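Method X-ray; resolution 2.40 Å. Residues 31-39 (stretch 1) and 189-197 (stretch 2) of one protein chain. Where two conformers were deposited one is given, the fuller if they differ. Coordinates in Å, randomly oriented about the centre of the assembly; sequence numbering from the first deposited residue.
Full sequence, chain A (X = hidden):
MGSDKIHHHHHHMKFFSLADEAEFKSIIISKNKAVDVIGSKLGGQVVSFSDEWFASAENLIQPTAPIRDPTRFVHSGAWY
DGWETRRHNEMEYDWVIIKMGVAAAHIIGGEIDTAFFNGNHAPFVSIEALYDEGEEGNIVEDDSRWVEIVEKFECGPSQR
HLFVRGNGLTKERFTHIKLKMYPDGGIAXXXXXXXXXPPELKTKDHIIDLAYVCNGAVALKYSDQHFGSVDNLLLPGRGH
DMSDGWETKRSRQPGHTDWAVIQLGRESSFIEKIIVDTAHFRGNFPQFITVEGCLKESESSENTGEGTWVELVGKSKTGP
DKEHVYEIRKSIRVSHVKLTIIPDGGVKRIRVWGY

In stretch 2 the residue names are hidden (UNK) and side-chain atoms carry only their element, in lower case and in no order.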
# COMPACT_ATOMS: atom_id res chain seq x y z
N LYS A 31 3.76 13.73 -1.83
CA LYS A 31 3.74 14.76 -0.77
C LYS A 31 3.67 14.13 0.61
O LYS A 31 4.43 14.50 1.50
CB LYS A 31 2.60 15.74 -0.96
CG LYS A 31 2.78 16.64 -2.16
CD LYS A 31 1.83 17.84 -2.11
CE LYS A 31 1.40 18.26 -3.52
NZ LYS A 31 0.92 19.67 -3.55
N ASN A 32 2.78 13.18 0.80
CA ASN A 32 2.53 12.69 2.14
C ASN A 32 3.21 11.36 2.43
O ASN A 32 3.10 10.86 3.53
CB ASN A 32 1.01 12.62 2.42
CG ASN A 32 0.36 13.99 2.53
OD1 ASN A 32 0.34 14.61 3.60
ND2 ASN A 32 -0.19 14.47 1.43
N LYS A 33 3.91 10.81 1.44
CA LYS A 33 4.71 9.59 1.61
C LYS A 33 3.86 8.44 2.16
O LYS A 33 4.33 7.66 3.01
CB LYS A 33 5.91 9.86 2.54
CG LYS A 33 6.67 11.19 2.27
CD LYS A 33 7.21 11.34 0.83
CE LYS A 33 7.93 12.70 0.62
NZ LYS A 33 8.76 12.73 -0.61
N ALA A 34 2.64 8.33 1.68
CA ALA A 34 1.69 7.41 2.27
C ALA A 34 1.49 6.14 1.46
O ALA A 34 1.74 6.11 0.25
CB ALA A 34 0.38 8.09 2.44
N VAL A 35 0.98 5.13 2.16
CA VAL A 35 0.68 3.80 1.62
C VAL A 35 -0.65 3.31 2.19
O VAL A 35 -1.14 3.86 3.17
CB VAL A 35 1.79 2.79 1.99
CG1 VAL A 35 3.15 3.22 1.41
CG2 VAL A 35 1.88 2.62 3.52
N ASP A 36 -1.22 2.28 1.57
CA ASP A 36 -2.44 1.63 2.08
C ASP A 36 -2.11 0.73 3.28
O ASP A 36 -1.70 -0.45 3.14
CB ASP A 36 -3.13 0.84 0.97
CG ASP A 36 -4.34 0.07 1.45
OD1 ASP A 36 -4.92 0.46 2.49
OD2 ASP A 36 -4.77 -0.95 0.82
N VAL A 37 -2.30 1.31 4.46
CA VAL A 37 -1.85 0.69 5.69
C VAL A 37 -2.79 -0.43 6.16
O VAL A 37 -2.46 -1.13 7.11
CB VAL A 37 -1.67 1.72 6.82
CG1 VAL A 37 -0.56 2.73 6.48
CG2 VAL A 37 -3.01 2.44 7.13
N ILE A 38 -3.97 -0.55 5.52
CA ILE A 38 -4.92 -1.63 5.83
C ILE A 38 -4.97 -2.74 4.78
O ILE A 38 -5.70 -3.72 4.98
CB ILE A 38 -6.35 -1.10 6.06
CG1 ILE A 38 -6.93 -0.48 4.78
CG2 ILE A 38 -6.33 -0.12 7.21
CD1 ILE A 38 -8.30 0.11 4.94
N GLY A 39 -4.22 -2.59 3.69
CA GLY A 39 -4.14 -3.63 2.66
C GLY A 39 -3.64 -4.94 3.26
O GLY A 39 -2.70 -4.92 4.05
N UNK A 189 -14.11 -2.31 -2.30
CA UNK A 189 -12.77 -2.11 -1.74
C UNK A 189 -12.67 -0.93 -0.83
O UNK A 189 -13.33 0.11 -1.05
n UNK A 189 -11.01 -7.37 -4.93
c UNK A 189 -11.41 -3.19 -3.65
c UNK A 189 -11.40 -6.40 -4.13
n UNK A 189 -12.65 -6.40 -3.68
c UNK A 189 -11.72 -1.93 -2.83
c UNK A 189 -10.83 -4.33 -2.86
n UNK A 189 -10.53 -5.48 -3.74
N UNK A 190 -11.79 -1.06 0.16
CA UNK A 190 -11.45 0.07 1.06
C UNK A 190 -9.95 0.20 1.25
O UNK A 190 -9.32 -0.68 1.83
c UNK A 190 -11.64 2.30 3.12
c UNK A 190 -11.27 2.87 5.42
c UNK A 190 -11.82 0.94 3.45
c UNK A 190 -11.35 3.26 4.09
c UNK A 190 -11.46 1.52 5.78
c UNK A 190 -11.72 0.57 4.80
c UNK A 190 -12.16 -0.11 2.40
N UNK A 191 -9.38 1.28 0.73
CA UNK A 191 -7.97 1.61 0.92
C UNK A 191 -7.85 2.78 1.89
O UNK A 191 -8.57 3.74 1.76
n UNK A 191 -7.43 -3.08 -1.44
c UNK A 191 -7.64 1.19 -1.63
c UNK A 191 -7.34 2.05 -0.41
c UNK A 191 -7.37 -0.28 -1.42
c UNK A 191 -7.48 -2.44 -2.61
n UNK A 191 -7.48 -1.10 -2.64
n UNK A 191 -7.55 -3.15 -3.73
N UNK A 192 -6.94 2.72 2.85
CA UNK A 192 -6.70 3.88 3.70
C UNK A 192 -5.21 4.27 3.72
O UNK A 192 -4.34 3.49 4.15
c UNK A 192 -7.44 4.73 7.37
c UNK A 192 -7.36 5.00 5.90
c UNK A 192 -8.56 5.86 5.45
c UNK A 192 -7.24 3.67 5.13
N UNK A 193 -4.92 5.48 3.24
CA UNK A 193 -3.53 5.93 3.08
C UNK A 193 -2.99 6.64 4.31
O UNK A 193 -3.59 7.64 4.77
c UNK A 193 -3.74 5.96 0.59
c UNK A 193 -3.35 4.07 -0.87
c UNK A 193 -2.99 4.86 0.20
o UNK A 193 -4.83 3.54 -2.60
c UNK A 193 -3.34 6.77 1.79
c UNK A 193 -5.29 5.46 -1.20
c UNK A 193 -4.49 4.36 -1.57
c UNK A 193 -4.91 6.25 -0.13
N UNK A 194 -1.85 6.17 4.81
CA UNK A 194 -1.20 6.84 5.93
C UNK A 194 0.33 6.86 5.86
O UNK A 194 0.93 6.04 5.20
N UNK A 195 0.93 7.82 6.55
CA UNK A 195 2.37 7.94 6.59
C UNK A 195 2.74 7.04 7.75
O UNK A 195 2.29 7.26 8.85
c UNK A 195 4.23 9.72 6.35
c UNK A 195 7.34 8.57 5.75
n UNK A 195 8.49 9.00 5.26
c UNK A 195 5.34 9.06 7.14
n UNK A 195 6.64 9.37 6.55
c UNK A 195 2.82 9.40 6.82
n UNK A 195 6.92 7.35 5.46
N UNK A 196 3.56 6.02 7.47
CA UNK A 196 3.90 5.04 8.47
C UNK A 196 4.85 5.64 9.48
O UNK A 196 5.75 6.40 9.13
c UNK A 196 3.55 3.11 6.89
c UNK A 196 4.53 3.76 7.83
c UNK A 196 4.98 2.76 8.91
N UNK A 197 4.61 5.30 10.74
CA UNK A 197 5.52 5.57 11.83
C UNK A 197 6.37 4.32 12.08
O UNK A 197 5.83 3.28 12.50
c UNK A 197 3.76 7.00 12.92
c UNK A 197 4.75 5.86 13.13
c UNK A 197 5.73 6.18 14.27
O HOH W 1 4.60 5.61 4.82
O HOH W 2 -7.03 -2.39 1.20

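Position 189 carries seven side-chain atoms: three carbons, a nitrogen, then a carbon bearing two more nitrogens. The side chain stays out of reach of stretch 1. This guanidinium makes it Arg189.

At position 190 one carbon leads to a six-carbon ring with no heteroatom. Ile38 CD1 lies over one face of the ring at position 190, 3.7 Å from the ring centroid, a CH-pi contact. The residue is Phe190.

Position 191 again shows three carbons, a nitrogen and a carbon with two nitrogens; the third carbon lies 3.5 Å from Asp36 OD2. It is therefore Arg191. Its NH1 is 4.1 Å from Asp36 OD2, too far for a salt bridge, but water 2 accepts from Arg191 NH1 (2.8 Å) and donates to Asp36 OD2 (2.7 Å), joining the charges indirectly.

Position 192 has four carbons, forked at the second, and its CB packs 3.7 Å from Ile38 CD1. This is Leu192. The backbone is used in both directions: Leu192 N donates to Asp36 OD1 (3.1 Å), and Leu192 O accepts from Val37 N (3.0 Å).

At position 193 a carbon bears a six-carbon ring with one oxygen, and the CB of this position packs 4.0 Å from Ala34 CB. The ring oxygen defines Tyr193. Asp36 and Tyr193 project on the same face of the sheet, with Asp36 CB 3.7 Å from Tyr193 CE1.

Position 194 has no side-chain atoms, and its backbone N donates to Val35 O at 2.9 Å. It is Gly194. The hydrogen-bonded pair is completed by Val35 N, 3.2 Å from Gly194 O.

Position 195 has three carbons, a nitrogen and a carbon with two nitrogens; this last carbon is 3.7 Å from Lys33 CB. The residue is Arg195. Lys33 CB sits over one face of its guanidinium, while Asn32 O comes within 3.2 Å of Arg195 CG.

Position 196 has one carbon carrying two others, one of them 3.8 Å from Val35 CG2. This is Val196. Its CG2 makes that contact and also lies 4.1 Å from Val37 CG1. Water 1 accepts from Val196 N (2.9 Å) and donates to Lys33 O (2.7 Å).

Position 197 shows the same three-carbon fork, beyond reach of stretch 1, and is Val197.

The contact rests on a short antiparallel ladder, with Val35 opposite Gly194 and Asp36 opposite Tyr193. Asp36 extends it through its carboxylate, which takes the amide of Leu192 and, weakly, that of Ile38 (Ile38 N to Asp36 OD1, 3.3 Å), tying the end of the pairing to the type I turn that begins at Asp36. That turn places Ile38 against Phe190 and Leu192, so apolar packing continues beyond the paired backbone, while the two waters bridge polar groups of the two stretches.

Stretch 2, residues 189-197: RFRLYGRVV
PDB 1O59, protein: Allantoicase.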